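Local coordinates for manganese-binding protein (Chlamydia trachomatis, PDB 6NSI) that binds iron, manganese and nickel ions, preferring ferrous iron, and hands them to the membrane permease of the YtgABCD ABC transporter for import, at residues 155-159 with 160-164; 167-170 with 171-174; 215-218 with 219-223. One frame throughout, in Å; residues are numbered along the deposited sequence.

The three contacts follow one another along the chain in the order 1, 2, 3. Contact 1 is the turn that joins helix 129-154 to strand 164-165. Contact 2 takes the chain from that strand into helix 172-178 and carries one iron ligand, His168. Contact 3 is the end of helix 208-221. The centres of contacts 1 and 2 are about 16 Å apart, and Leu164 of the first packs on Phe171 and Phe174 of the second. Contacts 1 and 3 have centres about 14 Å apart and meet where Tyr163 lies against Tyr217, Asn221 and Val223. Contacts 2 and 3 do not touch. Contact 1 therefore bridges the iron-binding loop and the outlying helix end.

Contact 1: 155-159 with 160-164; sequences STIPE and KNRYL
Arg162 reaches back over the turn and grips the carbonyl of Ile157 side-on. Its NE lies 2.7 Å from Ile157 O and its NH2 lies 2.9 Å from the same Ile157 O. Both are hydrogen bonds, and the oxygen sits close to the guanidinium plane. The chain of Arg162 stays extended from CG to NE, with chi2 at 169° and chi3 at -160°, which carries the guanidinium back to Ile157. Glu159 lies over one face of the group, with its CB offset toward the rim. CG of Arg162 also packs 3.6 Å from CG2 of Ile157. The same methyl meets CB of Asn161 at 4.0 Å.

Backbone bonds close the short 3-10 segment 159-161. Asn161 N donates to Pro158 O at 2.8 Å, and Arg162 N makes a longer bond of 3.3 Å to Glu159 O. Arg162 then centres an inverse gamma turn, with Tyr163 N bonded to Asn161 O. The Asn161 side chain crosses the proline at a slant; its ND2 is hydrogen-bonded to Leu281 O.

The turn connects helix 129-154 to strand 164-165. Ile157 packs on Ile277 of helix 266-280, Tyr163 lies against helix 208-221, and Leu164 pairs its backbone with Ile195 of strand 194-195.

Contact 2: 167-170 with 171-174; sequences GHNA and FSYF. With FE (Fe (III) ion), chain B.
Asn169 and Ser172 join side chains at the start of helix 172-178, where Phe171 takes the N-cap position and Asn169 centres an inverse gamma turn. The loop before the helix supplies a ligand of the iron site in this solute-binding protein.

The direct side-chain hydrogen bond runs from Ser172 OG to Asn169 OD1, at 2.6 Å. It lies in the carbonyl plane, on a lone pair of OD1. CG of Asn169 is anti to its backbone nitrogen (chi1 -174°), which swings the amide toward the serine. The other end of that amide, ND2, is held by Glu95, so both ends are fixed.

Two waters add bridges. One donates to Asn169 OD1 and accepts from Phe171 N, the latter at 2.8 Å. The other links Ala170 O to Tyr173 N, in the first turn of the helix.

Apolar contact is slight. Ala170 CB meets Phe171 CD1 at 4.0 Å. The same methyl lies over one face of the His168 ring, offset toward its rim. Phe171 also packs on Leu164 and on Asn273 of helix 266-280.

The metal bond comes from His168. His36, His102 and Asp260 complete the protein ligands, and ND1 of His168 is hydrogen-bonded to Glu229, a second-shell carboxylate. NE2 of His168 stands 2.2 Å from the iron(III) ion.

Contact 3: 215-218 with 219-223; sequences VEYI and SANDV. With NA (sodium ion), chain C.
Ile218 and Val223 meet on the buried side of this helix end. Their side chains cross at about a right angle, with Ile218 CG1 4.1 Å from Val223 CB. A methyl of Val223, CG2, comes within 4.1 Å of Tyr217 CE1. CG of Tyr217 is anti to the backbone N (chi1 178°), which brings the ring to Asn221 and Val223. One terminal atom of the Asn221 amide stands over the centre of one face of that ring; whether oxygen or nitrogen is doubtful. The amide plane is turned 76° from the ring. The hydroxyl of Tyr217 is hydrogen-bonded to Ser192 O. Tyr163 packs on both Tyr217 and Asn221, while Ile240 of helix 235-242 packs on Ile218.

The backbone is the last turn of helix 208-221. Regular i to i+4 bonds join Ser219 N to Val215 O, Ala220 N to Glu216 O and Asn221 N to Tyr217 O. Asp222 then leaves helical geometry with a positive phi of 53°. Val223 N reaches back to Ile218 O, an i to i+5 bond of 2.9 Å on a carbonyl lone pair.

The other side is looser and more polar. Glu216 and Ala220 are exposed there, and a water bridges Glu216 O and Ser219 OG. At the helix end Ser219 O and Asp222 OD1 each bind a sodium ion at 2.3 Å. A water 2.5 Å from the ion is a third ligand.

Contact 1: 155-159 with 160-164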
ATOM      1  N   SER A 155      12.009 -14.321   1.048  1.00 29.52           N
ATOM      2  CA  SER A 155      12.340 -15.506   1.831  1.00 28.11           C
ATOM      3  C   SER A 155      13.836 -15.704   2.009  1.00 28.53           C
ATOM      4  O   SER A 155      14.236 -16.501   2.862  1.00 26.89           O
ATOM      5  CB  SER A 155      11.745 -16.745   1.174  1.00 28.88           C
ATOM      6  OG  SER A 155      10.400 -16.866   1.582  1.00 41.06           O
ATOM      7  N   THR A 156      14.665 -15.008   1.230  1.00 28.25           N
ATOM      8  CA  THR A 156      16.114 -15.131   1.365  1.00 35.59           C
ATOM      9  C   THR A 156      16.675 -14.246   2.479  1.00 31.70           C
ATOM     10  O   THR A 156      17.844 -14.399   2.857  1.00 28.80           O
ATOM     11  CB  THR A 156      16.800 -14.793   0.024  1.00 35.59           C
ATOM     12  OG1 THR A 156      16.677 -13.392  -0.245  1.00 31.54           O
ATOM     13  CG2 THR A 156      16.171 -15.583  -1.150  1.00 31.12           C
ATOM     14  N   ILE A 157      15.884 -13.313   2.995  1.00 30.35           N
ATOM     15  CA  ILE A 157      16.280 -12.526   4.159  1.00 27.10           C
ATOM     16  C   ILE A 157      16.514 -13.475   5.326  1.00 27.85           C
ATOM     17  O   ILE A 157      15.580 -14.190   5.713  1.00 28.80           O
ATOM     18  CB  ILE A 157      15.202 -11.492   4.522  1.00 23.79           C
ATOM     19  CG1 ILE A 157      15.020 -10.502   3.379  1.00 23.71           C
ATOM     20  CG2 ILE A 157      15.542 -10.803   5.884  1.00 24.40           C
ATOM     21  CD1 ILE A 157      13.841  -9.556   3.599  1.00 23.32           C
ATOM     22  N   PRO A 158      17.716 -13.519   5.913  1.00 29.73           N
ATOM     23  CA  PRO A 158      17.919 -14.338   7.114  1.00 30.07           C
ATOM     24  C   PRO A 158      16.853 -14.039   8.157  1.00 26.98           C
ATOM     25  O   PRO A 158      16.518 -12.881   8.410  1.00 26.95           O
ATOM     26  CB  PRO A 158      19.314 -13.924   7.601  1.00 22.76           C
ATOM     27  CG  PRO A 158      19.991 -13.372   6.391  1.00 35.94           C
ATOM     28  CD  PRO A 158      18.916 -12.730   5.564  1.00 28.22           C
ATOM     29  N   GLU A 159      16.316 -15.102   8.758  1.00 23.71           N
ATOM     30  CA  GLU A 159      15.250 -14.948   9.742  1.00 26.36           C
ATOM     31  C   GLU A 159      15.640 -13.989  10.871  1.00 29.04           C
ATOM     32  O   GLU A 159      14.788 -13.259  11.388  1.00 23.42           O
ATOM     33  CB  GLU A 159      14.865 -16.309  10.309  1.00 32.70           C
ATOM     34  CG  GLU A 159      13.736 -16.266  11.327  1.00 32.32           C
ATOM     35  CD  GLU A 159      13.461 -17.626  11.961  1.00 59.91           C
ATOM     36  OE1 GLU A 159      14.437 -18.373  12.261  1.00 55.24           O
ATOM     37  OE2 GLU A 159      12.262 -17.940  12.160  1.00 55.99           O
ATOM     38  N   LYS A 160      16.912 -13.990  11.285  1.00 21.24           N
ATOM     39  CA  LYS A 160      17.346 -13.058  12.328  1.00 28.51           C
ATOM     40  C   LYS A 160      17.225 -11.588  11.904  1.00 25.21           C
ATOM     41  O   LYS A 160      17.308 -10.703  12.765  1.00 22.21           O
ATOM     42  CB  LYS A 160      18.801 -13.360  12.737  1.00 28.79           C
ATOM     43  CG  LYS A 160      19.821 -13.017  11.637  1.00 25.51           C
ATOM     44  CD  LYS A 160      21.274 -13.041  12.114  1.00 29.94           C
ATOM     45  CE  LYS A 160      22.188 -12.487  11.014  1.00 31.27           C
ATOM     46  NZ  LYS A 160      23.617 -12.865  11.167  1.00 24.96           N
ATOM     47  N   ASN A 161      17.041 -11.301  10.618  1.00 21.86           N
ATOM     48  CA  ASN A 161      16.955  -9.928  10.131  1.00 25.38           C
ATOM     49  C   ASN A 161      15.545  -9.507   9.725  1.00 23.22           C
ATOM     50  O   ASN A 161      15.375  -8.376   9.249  1.00 22.13           O
ATOM     51  CB  ASN A 161      17.867  -9.725   8.924  1.00 24.77           C
ATOM     52  CG  ASN A 161      19.340  -9.758   9.264  1.00 27.52           C
ATOM     53  OD1 ASN A 161      19.747  -9.654  10.427  1.00 26.50           O
ATOM     54  ND2 ASN A 161      20.161  -9.874   8.224  1.00 27.61           N
ATOM     55  N   ARG A 162      14.538 -10.375   9.899  1.00 23.18           N
ATOM     56  CA  ARG A 162      13.178 -10.130   9.394  1.00 24.08           C
ATOM     57  C   ARG A 162      12.420  -9.228  10.367  1.00 24.25           C
ATOM     58  O   ARG A 162      11.474  -9.628  11.049  1.00 21.82           O
ATOM     59  CB  ARG A 162      12.453 -11.449   9.171  1.00 22.26           C
ATOM     60  CG  ARG A 162      12.905 -12.161   7.900  1.00 22.18           C
ATOM     61  CD  ARG A 162      12.359 -13.610   7.840  1.00 26.18           C
ATOM     62  NE  ARG A 162      13.152 -14.422   6.905  1.00 29.19           N
ATOM     63  CZ  ARG A 162      12.874 -15.683   6.578  1.00 35.61           C
ATOM     64  NH1 ARG A 162      11.827 -16.295   7.119  1.00 32.92           N
ATOM     65  NH2 ARG A 162      13.646 -16.336   5.713  1.00 35.12           N
ATOM     66  N   TYR A 163      12.871  -7.980  10.427  1.00 21.57           N
ATOM     67  CA  TYR A 163      12.337  -6.984  11.355  1.00 18.00           C
ATOM     68  C   TYR A 163      12.385  -5.677  10.586  1.00 19.62           C
ATOM     69  O   TYR A 163      13.481  -5.199  10.253  1.00 21.02           O
ATOM     70  CB  TYR A 163      13.161  -6.917  12.651  1.00 21.91           C
ATOM     71  CG  TYR A 163      13.060  -8.195  13.456  1.00 21.97           C
ATOM     72  CD1 TYR A 163      11.990  -8.407  14.314  1.00 22.21           C
ATOM     73  CD2 TYR A 163      14.010  -9.205  13.319  1.00 23.15           C
ATOM     74  CE1 TYR A 163      11.866  -9.591  15.037  1.00 25.26           C
ATOM     75  CE2 TYR A 163      13.905 -10.397  14.035  1.00 27.17           C
ATOM     76  CZ  TYR A 163      12.831 -10.578  14.890  1.00 30.25           C
ATOM     77  OH  TYR A 163      12.716 -11.742  15.598  1.00 37.00           O
ATOM     78  N   LEU A 164      11.206  -5.146  10.254  1.00 17.79           N
ATOM     79  CA  LEU A 164      11.049  -4.066   9.285  1.00 20.47           C
ATOM     80  C   LEU A 164      10.685  -2.766  10.002  1.00 19.40           C
ATOM     81  O   LEU A 164       9.546  -2.595  10.461  1.00 19.69           O
ATOM     82  CB  LEU A 164       9.988  -4.433   8.244  1.00 18.72           C
ATOM     83  CG  LEU A 164       9.687  -3.362   7.188  1.00 19.12           C
ATOM     84  CD1 LEU A 164      10.948  -2.987   6.398  1.00 20.49           C
ATOM     85  CD2 LEU A 164       8.580  -3.869   6.285  1.00 23.84           C
TER

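Contact 2: 167-170 with 171-174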
ATOM      1  N   GLY A 167       8.930   4.368   8.384  1.00 20.94           N
ATOM      2  CA  GLY A 167       8.516   5.683   8.847  1.00 21.36           C
ATOM      3  C   GLY A 167       7.152   5.672   9.515  1.00 28.26           C
ATOM      4  O   GLY A 167       6.994   6.196  10.626  1.00 16.68           O
ATOM      5  N   HIS A 168       6.133   5.130   8.824  1.00 19.37           N
ATOM      6  CA  HIS A 168       4.840   4.871   9.449  1.00 20.00           C
ATOM      7  C   HIS A 168       4.412   3.443   9.145  1.00 21.18           C
ATOM      8  O   HIS A 168       5.113   2.695   8.459  1.00 19.67           O
ATOM      9  CB  HIS A 168       3.765   5.911   9.053  1.00 21.98           C
ATOM     10  CG  HIS A 168       3.135   5.735   7.696  1.00 24.37           C
ATOM     11  ND1 HIS A 168       3.843   5.849   6.513  1.00 25.98           N
ATOM     12  CD2 HIS A 168       1.831   5.590   7.339  1.00 20.77           C
ATOM     13  CE1 HIS A 168       3.012   5.724   5.490  1.00 23.83           C
ATOM     14  NE2 HIS A 168       1.790   5.568   5.963  1.00 20.26           N
ATOM     15  N   ASN A 169       3.258   3.081   9.702  1.00 22.66           N
ATOM     16  CA  ASN A 169       2.737   1.713   9.675  1.00 26.65           C
ATOM     17  C   ASN A 169       1.965   1.482   8.372  1.00 21.27           C
ATOM     18  O   ASN A 169       0.741   1.396   8.335  1.00 20.38           O
ATOM     19  CB  ASN A 169       1.868   1.461  10.906  1.00 22.90           C
ATOM     20  CG  ASN A 169       1.413   0.027  11.009  1.00 29.21           C
ATOM     21  OD1 ASN A 169       1.963  -0.855  10.339  1.00 21.33           O
ATOM     22  ND2 ASN A 169       0.388  -0.221  11.828  1.00 25.72           N
ATOM     23  N   ALA A 170       2.727   1.377   7.286  1.00 21.20           N
ATOM     24  CA  ALA A 170       2.180   1.120   5.964  1.00 21.01           C
ATOM     25  C   ALA A 170       2.498  -0.278   5.449  1.00 19.82           C
ATOM     26  O   ALA A 170       1.997  -0.652   4.384  1.00 20.99           O
ATOM     27  CB  ALA A 170       2.706   2.152   4.952  1.00 20.89           C
ATOM     28  N   PHE A 171       3.303  -1.060   6.170  1.00 22.96           N
ATOM     29  CA  PHE A 171       3.755  -2.355   5.674  1.00 21.87           C
ATOM     30  C   PHE A 171       3.318  -3.518   6.567  1.00 23.10           C
ATOM     31  O   PHE A 171       3.945  -4.586   6.557  1.00 20.45           O
ATOM     32  CB  PHE A 171       5.272  -2.335   5.491  1.00 20.62           C
ATOM     33  CG  PHE A 171       5.740  -1.280   4.503  1.00 23.27           C
ATOM     34  CD1 PHE A 171       6.096  -0.008   4.939  1.00 24.73           C
ATOM     35  CD2 PHE A 171       5.801  -1.562   3.142  1.00 21.71           C
ATOM     36  CE1 PHE A 171       6.522   0.965   4.035  1.00 24.70           C
ATOM     37  CE2 PHE A 171       6.224  -0.595   2.225  1.00 26.72           C
ATOM     38  CZ  PHE A 171       6.593   0.665   2.671  1.00 19.32           C
ATOM     39  N   SER A 172       2.231  -3.349   7.326  1.00 18.75           N
ATOM     40  CA  SER A 172       1.768  -4.465   8.150  1.00 21.22           C
ATOM     41  C   SER A 172       1.301  -5.646   7.298  1.00 26.42           C
ATOM     42  O   SER A 172       1.600  -6.805   7.619  1.00 25.68           O
ATOM     43  CB  SER A 172       0.659  -4.009   9.101  1.00 25.91           C
ATOM     44  OG  SER A 172       1.212  -3.307  10.204  1.00 21.11           O
ATOM     45  N   TYR A 173       0.548  -5.390   6.221  1.00 26.72           N
ATOM     46  CA  TYR A 173       0.121  -6.497   5.359  1.00 24.67           C
ATOM     47  C   TYR A 173       1.314  -7.167   4.688  1.00 27.63           C
ATOM     48  O   TYR A 173       1.400  -8.401   4.627  1.00 24.99           O
ATOM     49  CB  TYR A 173      -0.870  -5.999   4.306  1.00 23.55           C
ATOM     50  CG  TYR A 173      -2.178  -5.550   4.907  1.00 25.85           C
ATOM     51  CD1 TYR A 173      -2.414  -4.203   5.172  1.00 21.86           C
ATOM     52  CD2 TYR A 173      -3.171  -6.467   5.211  1.00 26.95           C
ATOM     53  CE1 TYR A 173      -3.611  -3.783   5.718  1.00 23.54           C
ATOM     54  CE2 TYR A 173      -4.364  -6.064   5.769  1.00 30.34           C
ATOM     55  CZ  TYR A 173      -4.589  -4.723   6.016  1.00 31.21           C
ATOM     56  OH  TYR A 173      -5.784  -4.316   6.569  1.00 26.75           O
ATOM     57  N   PHE A 174       2.218  -6.353   4.138  1.00 21.74           N
ATOM     58  CA  PHE A 174       3.474  -6.826   3.574  1.00 23.57           C
ATOM     59  C   PHE A 174       4.206  -7.744   4.549  1.00 26.30           C
ATOM     60  O   PHE A 174       4.665  -8.837   4.187  1.00 22.86           O
ATOM     61  CB  PHE A 174       4.318  -5.581   3.227  1.00 22.54           C
ATOM     62  CG  PHE A 174       5.649  -5.869   2.593  1.00 23.70           C
ATOM     63  CD1 PHE A 174       6.779  -6.131   3.379  1.00 19.29           C
ATOM     64  CD2 PHE A 174       5.787  -5.818   1.213  1.00 22.72           C
ATOM     65  CE1 PHE A 174       7.997  -6.376   2.796  1.00 21.00           C
ATOM     66  CE2 PHE A 174       7.007  -6.064   0.614  1.00 21.78           C
ATOM     67  CZ  PHE A 174       8.121  -6.331   1.406  1.00 18.92           C
TER
HETATM   68 FE    FE B 401      -0.141   5.372   4.828  1.00 24.07          FE
HETATM   69  O   HOH W   1       4.437  -1.366   8.742  1.00 23.33           O
HETATM   70  O   HOH W   2       0.744  -2.810   4.399  1.00 19.95           O

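Contact 3: 215-218 with 219-223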
ATOM      1  N   VAL A 215      13.510   2.772  19.301  1.00 23.04           N
ATOM      2  CA  VAL A 215      14.913   2.585  19.688  1.00 22.70           C
ATOM      3  C   VAL A 215      15.098   1.275  20.458  1.00 26.80           C
ATOM      4  O   VAL A 215      16.032   0.501  20.199  1.00 26.27           O
ATOM      5  CB  VAL A 215      15.401   3.806  20.496  1.00 30.39           C
ATOM      6  CG1 VAL A 215      16.708   3.503  21.247  1.00 27.51           C
ATOM      7  CG2 VAL A 215      15.578   5.009  19.569  1.00 24.51           C
ATOM      8  N   GLU A 216      14.207   0.996  21.411  1.00 26.08           N
ATOM      9  CA  GLU A 216      14.330  -0.246  22.172  1.00 28.23           C
ATOM     10  C   GLU A 216      14.072  -1.465  21.287  1.00 30.22           C
ATOM     11  O   GLU A 216      14.731  -2.508  21.439  1.00 26.07           O
ATOM     12  CB  GLU A 216      13.375  -0.219  23.364  1.00 32.00           C
ATOM     13  CG  GLU A 216      13.724   0.852  24.411  1.00 29.56           C
ATOM     14  CD  GLU A 216      12.965   0.671  25.724  1.00 34.49           C
ATOM     15  OE1 GLU A 216      11.770   0.311  25.701  1.00 32.04           O
ATOM     16  OE2 GLU A 216      13.560   0.901  26.785  1.00 31.21           O
ATOM     17  N   TYR A 217      13.116  -1.357  20.363  1.00 25.19           N
ATOM     18  CA  TYR A 217      12.890  -2.431  19.397  1.00 21.81           C
ATOM     19  C   TYR A 217      14.132  -2.682  18.555  1.00 25.22           C
ATOM     20  O   TYR A 217      14.500  -3.838  18.315  1.00 25.95           O
ATOM     21  CB  TYR A 217      11.702  -2.073  18.508  1.00 23.96           C
ATOM     22  CG  TYR A 217      11.335  -3.042  17.396  1.00 21.71           C
ATOM     23  CD1 TYR A 217      12.002  -3.010  16.171  1.00 23.86           C
ATOM     24  CD2 TYR A 217      10.264  -3.921  17.535  1.00 23.18           C
ATOM     25  CE1 TYR A 217      11.626  -3.860  15.110  1.00 20.17           C
ATOM     26  CE2 TYR A 217       9.885  -4.787  16.482  1.00 25.74           C
ATOM     27  CZ  TYR A 217      10.575  -4.744  15.280  1.00 20.07           C
ATOM     28  OH  TYR A 217      10.212  -5.571  14.211  1.00 18.24           O
ATOM     29  N   ILE A 218      14.777  -1.613  18.078  1.00 22.10           N
ATOM     30  CA  ILE A 218      15.981  -1.768  17.257  1.00 23.54           C
ATOM     31  C   ILE A 218      17.065  -2.504  18.043  1.00 26.17           C
ATOM     32  O   ILE A 218      17.712  -3.425  17.533  1.00 25.40           O
ATOM     33  CB  ILE A 218      16.465  -0.388  16.768  1.00 24.23           C
ATOM     34  CG1 ILE A 218      15.660   0.076  15.561  1.00 22.16           C
ATOM     35  CG2 ILE A 218      17.966  -0.390  16.460  1.00 24.46           C
ATOM     36  CD1 ILE A 218      15.884   1.553  15.271  1.00 19.65           C
ATOM     37  N   SER A 219      17.252  -2.141  19.306  1.00 24.53           N
ATOM     38  CA  SER A 219      18.300  -2.785  20.084  1.00 31.03           C
ATOM     39  C   SER A 219      17.893  -4.192  20.528  1.00 30.37           C
ATOM     40  O   SER A 219      18.746  -5.085  20.590  1.00 30.80           O
ATOM     41  CB  SER A 219      18.682  -1.896  21.275  1.00 35.40           C
ATOM     42  OG  SER A 219      17.850  -2.148  22.380  1.00 41.82           O
ATOM     43  N   ALA A 220      16.606  -4.427  20.791  1.00 26.73           N
ATOM     44  CA  ALA A 220      16.175  -5.766  21.179  1.00 27.63           C
ATOM     45  C   ALA A 220      16.333  -6.745  20.026  1.00 35.12           C
ATOM     46  O   ALA A 220      16.751  -7.887  20.233  1.00 29.34           O
ATOM     47  CB  ALA A 220      14.722  -5.749  21.662  1.00 29.41           C
ATOM     48  N   ASN A 221      16.012  -6.316  18.804  1.00 28.46           N
ATOM     49  CA  ASN A 221      16.067  -7.184  17.634  1.00 24.66           C
ATOM     50  C   ASN A 221      17.339  -7.012  16.817  1.00 26.21           C
ATOM     51  O   ASN A 221      17.462  -7.628  15.755  1.00 26.58           O
ATOM     52  CB  ASN A 221      14.840  -6.947  16.756  1.00 22.34           C
ATOM     53  CG  ASN A 221      13.560  -7.308  17.470  1.00 26.18           C
ATOM     54  OD1 ASN A 221      12.617  -6.514  17.540  1.00 28.46           O
ATOM     55  ND2 ASN A 221      13.536  -8.490  18.043  1.00 25.19           N
ATOM     56  N   ASP A 222      18.284  -6.199  17.289  1.00 24.91           N
ATOM     57  CA  ASP A 222      19.545  -5.979  16.579  1.00 30.74           C
ATOM     58  C   ASP A 222      19.302  -5.573  15.134  1.00 25.28           C
ATOM     59  O   ASP A 222      19.939  -6.080  14.210  1.00 22.99           O
ATOM     60  CB  ASP A 222      20.433  -7.222  16.644  1.00 30.19           C
ATOM     61  CG  ASP A 222      20.739  -7.625  18.051  1.00 32.97           C
ATOM     62  OD1 ASP A 222      21.223  -6.748  18.790  1.00 33.79           O
ATOM     63  OD2 ASP A 222      20.505  -8.803  18.420  1.00 31.77           O
ATOM     64  N   VAL A 223      18.351  -4.658  14.934  1.00 24.33           N
ATOM     65  CA  VAL A 223      18.084  -4.132  13.607  1.00 20.52           C
ATOM     66  C   VAL A 223      19.253  -3.246  13.186  1.00 25.09           C
ATOM     67  O   VAL A 223      19.687  -2.374  13.948  1.00 26.01           O
ATOM     68  CB  VAL A 223      16.757  -3.348  13.619  1.00 18.68           C
ATOM     69  CG1 VAL A 223      16.521  -2.682  12.300  1.00 20.80           C
ATOM     70  CG2 VAL A 223      15.577  -4.246  13.975  1.00 18.72           C
TER
HETATM   71 NA    NA C 402      20.888  -5.863  20.933  1.00 32.10          NA
HETATM   72  O   HOH W   3      15.567  -3.011  23.778  1.00 31.59           O
HETATM   73  O   HOH W   4      19.589  -8.000  21.199  1.00 38.99           O